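Local coordinates for PhnH (Penicillium herquei, PDB 6JJT), which catalyses an enantioselective intramolecular hydroalkoxylation that closes a ring to give (2'R)-atrovenetin in the biosynthesis of phenalenones such as herqueinone, at residues Ala39-Tyr42 / Gln48-Ala51; Tyr90-Ser95 / Ile100-Ser105. All blocks are in the same frame, centred on the assembly; numbering follows the deposited sequence.

How the interactions relate
Running from the N terminus, the chain first meets interaction 1, which closes the short turn between strands 26-44 and 48-61, the first hairpin of an antiparallel barrel. It then passes through strand 67-79 before interaction 2 closes a later hairpin, between strands 84-94 and 99-107. The two loops follow in series, neither enclosing nor crossing the other; the centres of the two contacts lie about 23 Å apart, with about 12 Å between nearest atoms. Strand 67-79 bridges them within the sheet, pairing with 48-61 at one edge and 84-94 at the other. Both also touch the second subunit, where Tyr40 of one copy packs on Leu91 and Gln93, and Tyr42 on Leu101, of another.

Interaction 1: Ala39-Tyr42 / Gln48-Ala51; sequences AYIY and QIKA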
loop_
_atom_site.group_PDB
_atom_site.type_symbol
_atom_site.label_atom_id
_atom_site.label_comp_id
_atom_site.label_asym_id
_atom_site.label_seq_id
_atom_site.Cartn_x
_atom_site.Cartn_y
_atom_site.Cartn_z
ATOM N N ALA D 39 17.374 -12.557 4.381
ATOM C CA ALA D 39 16.292 -11.842 5.065
ATOM C C ALA D 39 16.923 -10.806 5.996
ATOM O O ALA D 39 17.558 -11.158 6.984
ATOM C CB ALA D 39 15.426 -12.816 5.829
ATOM N N TYR D 40 16.728 -9.514 5.694
ATOM C CA TYR D 40 17.276 -8.441 6.494
ATOM C C TYR D 40 16.218 -7.979 7.503
ATOM O O TYR D 40 15.236 -7.335 7.125
ATOM C CB TYR D 40 17.684 -7.283 5.590
ATOM C CG TYR D 40 18.948 -7.548 4.830
ATOM C CD1 TYR D 40 18.935 -8.184 3.607
ATOM C CD2 TYR D 40 20.158 -7.111 5.347
ATOM C CE1 TYR D 40 20.118 -8.394 2.897
ATOM C CE2 TYR D 40 21.342 -7.342 4.670
ATOM C CZ TYR D 40 21.307 -7.938 3.441
ATOM O OH TYR D 40 22.479 -8.150 2.756
ATOM N N ILE D 41 16.384 -8.334 8.773
ATOM C CA ILE D 41 15.500 -7.924 9.838
ATOM C C ILE D 41 15.819 -6.484 10.211
ATOM O O ILE D 41 16.936 -6.177 10.643
ATOM C CB ILE D 41 15.612 -8.862 11.067
ATOM C CG1 ILE D 41 15.214 -10.285 10.663
ATOM C CG2 ILE D 41 14.765 -8.361 12.215
ATOM C CD1 ILE D 41 15.893 -11.395 11.466
ATOM N N TYR D 42 14.824 -5.596 10.052
ATOM C CA TYR D 42 15.018 -4.199 10.414
ATOM C C TYR D 42 14.299 -3.796 11.706
ATOM O O TYR D 42 14.649 -2.792 12.307
ATOM C CB TYR D 42 14.639 -3.266 9.256
ATOM C CG TYR D 42 13.209 -3.375 8.780
ATOM C CD1 TYR D 42 12.833 -4.265 7.793
ATOM C CD2 TYR D 42 12.224 -2.601 9.392
ATOM C CE1 TYR D 42 11.500 -4.356 7.398
ATOM C CE2 TYR D 42 10.881 -2.702 9.031
ATOM C CZ TYR D 42 10.539 -3.590 8.038
ATOM O OH TYR D 42 9.223 -3.713 7.626
ATOM N N GLN D 48 6.480 -7.944 17.241
ATOM C CA GLN D 48 6.715 -8.558 15.940
ATOM C C GLN D 48 8.159 -8.420 15.441
ATOM O O GLN D 48 8.903 -7.583 15.951
ATOM C CB GLN D 48 5.762 -7.963 14.904
ATOM C CG GLN D 48 6.056 -6.511 14.551
ATOM C CD GLN D 48 5.215 -5.555 15.353
ATOM O OE1 GLN D 48 4.029 -5.812 15.598
ATOM N NE2 GLN D 48 5.777 -4.423 15.755
ATOM N N ILE D 49 8.541 -9.285 14.460
ATOM C CA ILE D 49 9.791 -9.283 13.680
ATOM C C ILE D 49 9.537 -8.946 12.206
ATOM O O ILE D 49 8.876 -9.696 11.490
ATOM C CB ILE D 49 10.520 -10.634 13.697
ATOM C CG1 ILE D 49 10.885 -10.993 15.130
ATOM C CG2 ILE D 49 11.733 -10.643 12.767
ATOM C CD1 ILE D 49 10.873 -9.742 15.928
ATOM N N LYS D 50 10.169 -7.858 11.714
ATOM C CA LYS D 50 9.894 -7.290 10.377
ATOM C C LYS D 50 11.163 -7.381 9.521
ATOM O O LYS D 50 12.252 -6.992 10.013
ATOM C CB LYS D 50 9.402 -5.843 10.459
ATOM C CG LYS D 50 8.146 -5.654 11.327
ATOM C CD LYS D 50 7.660 -4.235 11.148
ATOM C CE LYS D 50 6.759 -3.776 12.275
ATOM N NZ LYS D 50 6.291 -2.395 11.951
ATOM N N ALA D 51 11.054 -7.880 8.283
ATOM C CA ALA D 51 12.202 -8.092 7.417
ATOM C C ALA D 51 11.888 -7.679 5.995
ATOM O O ALA D 51 10.722 -7.658 5.543
ATOM C CB ALA D 51 12.585 -9.557 7.438
HETATM O O HOH W 1 8.468 -5.919 6.564
#
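The backbone carbonyl O of Lys50 receives the amide of Tyr42 at 2.9 Å (N to O), through a moderately bent bond whose N-H...O angle is 146°. Ile41 CA also approaches Lys50 O, in a weaker CA-H...O contact of 3.4 Å, and this oxygen lies over one face of the Tyr42 ring, displaced toward the rim. The amide bond flanks the bridge between Ile41 and Ala51, an antiparallel non-hydrogen-bonded pair. Ala51 CA adds a second CA-H...O contact, 3.1 Å from Tyr40 O.

The Tyr42 ring reaches back across the partner strand because its CG sits between the backbone N and carbonyl carbon (chi1 59°). Its CZ and OH meet Lys50 CB, the CZ-CB distance being 3.5 Å, while CE1 approaches the Ala51 carbonyl carbon near the ring edge. Beyond the ring, a water joins Tyr42 OH, 2.6 Å from the water oxygen, to Ala51 O, to which it donates, tying the phenol to the backbone of the adjacent strand. The Lys50 chain runs extended past the ring, its CD alongside the phenol end and its ammonium group leading away. On the face carrying Ile41 and Ala51, the CG2 branches of Ile41 and Ile49 meet at 3.8 Å.

With strand directions 128° apart, the two short segments are strongly twisted against each other. They form the turn end of the hairpin 26-44/48-61, far from the centre of the chain. In the homotetramer, Asn99 of the second subunit binds Ile41 O, and Tyr42 packs on Leu101 of that subunit. Strand 99-107 of the second subunit thus abuts segment 39-42, while strand 67-79 of the same chain flanks segment 48-51, with Ala51 bonding through its backbone to Ser76.

Interaction 2: Tyr90-Ser95 / Ile100-Ser105; sequences YLIQTS and ILVTES
Tyr90 lies with one ring face over Val102 in the antiparallel hairpin of strands 84-94 and 99-107, part of the closed barrel of this DUF3237 protein. Val102 CB stands 3.8 Å from the ring centroid and 15° off the ring normal, a CH-pi contact, while CG1 comes to 3.5 Å from CZ near the phenol end. Tyr90 CG lies between the backbone N and the carbonyl carbon, which swings the ring over Val102 and carries the hydroxyl toward Glu104. The carboxylate faces the ring edge, its CD lying in the ring plane, with the two flat groups turned 80° apart.

The other side chains on this face continue the apolar layer. Ile92 CD1 meets Val102 CG2 at 3.5 Å; the ring's CE1 side also touches this methyl, so CG2 sits between Tyr90 and Ile92 while CG1 lies by the phenol end. Farther toward the turn, Thr94 CG2 crosses the Ile100 side chain at about a right angle and meets its CD1 at 3.6 Å. Thr94 OG1 is bonded to Asp96 OD1 and Ala98 N in the turn. Leu91 and Leu101 occupy the opposite face; Leu101 CD1 approaches Tyr90 O, and both leucines pack against tyrosines of the second subunit.

Two reciprocal backbone pairs fix this register. Tyr90 with Val102 and Ile92 with Ile100 each exchange two hydrogen bonds, the shorter in the first pair being Val102 N to Tyr90 O at 2.8 Å. Between them Leu91 and Leu101 form a non-hydrogen-bonded pair.

Glu104 OE2 also has a weak bond to Tyr145 OH. Tyr90 OH donates to Glu104 OE2 at 2.9 Å, meeting it from above the carboxylate plane, 51° out of it.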
loop_
_atom_site.group_PDB
_atom_site.type_symbol
_atom_site.label_atom_id
_atom_site.label_comp_id
_atom_site.label_asym_id
_atom_site.label_seq_id
_atom_site.Cartn_x
_atom_site.Cartn_y
_atom_site.Cartn_z
ATOM N N TYR D 90 6.926 -8.577 -7.652
ATOM C CA TYR D 90 8.037 -9.040 -8.470
ATOM C C TYR D 90 7.599 -9.039 -9.912
ATOM O O TYR D 90 6.397 -8.954 -10.213
ATOM C CB TYR D 90 8.581 -10.412 -8.031
ATOM C CG TYR D 90 7.609 -11.566 -8.014
ATOM C CD1 TYR D 90 7.413 -12.376 -9.119
ATOM C CD2 TYR D 90 6.902 -11.863 -6.847
ATOM C CE1 TYR D 90 6.560 -13.466 -9.069
ATOM C CE2 TYR D 90 6.045 -12.963 -6.773
ATOM C CZ TYR D 90 5.906 -13.770 -7.893
ATOM O OH TYR D 90 5.096 -14.879 -7.899
ATOM N N LEU D 91 8.576 -9.084 -10.811
ATOM C CA LEU D 91 8.266 -8.966 -12.234
ATOM C C LEU D 91 8.647 -10.284 -12.918
ATOM O O LEU D 91 9.781 -10.763 -12.787
ATOM C CB LEU D 91 9.093 -7.767 -12.726
ATOM C CG LEU D 91 8.967 -7.211 -14.139
ATOM C CD1 LEU D 91 9.361 -8.123 -15.276
ATOM C CD2 LEU D 91 7.810 -6.255 -14.362
ATOM N N ILE D 92 7.686 -10.845 -13.651
ATOM C CA ILE D 92 7.916 -12.017 -14.503
ATOM C C ILE D 92 8.172 -11.518 -15.907
ATOM O O ILE D 92 7.412 -10.690 -16.417
ATOM C CB ILE D 92 6.682 -12.953 -14.493
ATOM C CG1 ILE D 92 6.515 -13.577 -13.113
ATOM C CG2 ILE D 92 6.828 -14.039 -15.575
ATOM C CD1 ILE D 92 5.260 -14.430 -12.977
ATOM N N GLN D 93 9.271 -11.965 -16.499
ATOM C CA GLN D 93 9.390 -11.828 -17.947
ATOM C C GLN D 93 9.169 -13.213 -18.579
ATOM O O GLN D 93 9.870 -14.179 -18.245
ATOM C CB GLN D 93 10.739 -11.195 -18.302
ATOM C CG GLN D 93 10.854 -10.865 -19.787
ATOM C CD GLN D 93 11.993 -9.908 -20.060
ATOM O OE1 GLN D 93 11.851 -8.682 -20.162
ATOM N NE2 GLN D 93 13.197 -10.455 -20.152
ATOM N N THR D 94 8.173 -13.316 -19.468
ATOM C CA THR D 94 7.855 -14.605 -20.049
ATOM C C THR D 94 8.915 -14.978 -21.083
ATOM O O THR D 94 9.658 -14.132 -21.548
ATOM C CB THR D 94 6.461 -14.569 -20.696
ATOM O OG1 THR D 94 6.540 -13.631 -21.757
ATOM C CG2 THR D 94 5.349 -14.152 -19.750
ATOM N N SER D 95 8.875 -16.255 -21.495
ATOM C CA SER D 95 9.782 -16.795 -22.519
ATOM C C SER D 95 9.718 -15.982 -23.813
ATOM O O SER D 95 10.740 -15.780 -24.466
ATOM C CB SER D 95 9.495 -18.254 -22.782
ATOM O OG SER D 95 8.117 -18.449 -23.016
ATOM N N ILE D 100 5.248 -8.875 -16.717
ATOM C CA ILE D 100 4.038 -8.990 -15.912
ATOM C C ILE D 100 4.405 -8.650 -14.469
ATOM O O ILE D 100 5.275 -9.306 -13.905
ATOM C CB ILE D 100 3.444 -10.413 -15.968
ATOM C CG1 ILE D 100 3.192 -10.876 -17.409
ATOM C CG2 ILE D 100 2.228 -10.535 -15.054
ATOM C CD1 ILE D 100 3.025 -12.376 -17.573
ATOM N N LEU D 101 3.715 -7.655 -13.885
ATOM C CA LEU D 101 3.897 -7.432 -12.440
ATOM C C LEU D 101 3.027 -8.394 -11.636
ATOM O O LEU D 101 1.817 -8.521 -11.899
ATOM C CB LEU D 101 3.482 -5.998 -12.082
ATOM C CG LEU D 101 3.657 -5.653 -10.599
ATOM C CD1 LEU D 101 5.127 -5.598 -10.253
ATOM C CD2 LEU D 101 2.961 -4.344 -10.245
ATOM N N VAL D 102 3.614 -9.012 -10.625
ATOM C CA VAL D 102 2.925 -9.896 -9.713
ATOM C C VAL D 102 2.899 -9.211 -8.354
ATOM O O VAL D 102 3.947 -8.804 -7.833
ATOM C CB VAL D 102 3.623 -11.263 -9.614
ATOM C CG1 VAL D 102 2.851 -12.178 -8.670
ATOM C CG2 VAL D 102 3.752 -11.930 -11.008
ATOM N N THR D 103 1.708 -9.057 -7.796
ATOM C CA THR D 103 1.471 -8.452 -6.488
ATOM C C THR D 103 0.981 -9.545 -5.555
ATOM O O THR D 103 -0.169 -10.028 -5.726
ATOM C CB THR D 103 0.478 -7.283 -6.606
ATOM O OG1 THR D 103 1.059 -6.334 -7.507
ATOM C CG2 THR D 103 0.216 -6.634 -5.259
ATOM N N GLU D 104 1.808 -9.945 -4.581
ATOM C CA GLU D 104 1.423 -10.988 -3.665
ATOM C C GLU D 104 1.139 -10.420 -2.292
ATOM O O GLU D 104 1.774 -9.481 -1.827
ATOM C CB GLU D 104 2.548 -12.003 -3.473
ATOM C CG GLU D 104 2.843 -12.875 -4.684
ATOM C CD GLU D 104 3.748 -14.083 -4.458
ATOM O OE1 GLU D 104 4.389 -14.103 -3.385
ATOM O OE2 GLU D 104 3.737 -14.984 -5.354
ATOM N N SER D 105 0.156 -10.992 -1.629
ATOM C CA SER D 105 -0.173 -10.677 -0.242
ATOM C C SER D 105 -0.499 -11.985 0.463
ATOM O O SER D 105 -1.279 -12.782 -0.087
ATOM C CB SER D 105 -1.277 -9.657 -0.093
ATOM O OG SER D 105 -2.426 -10.059 -0.845
#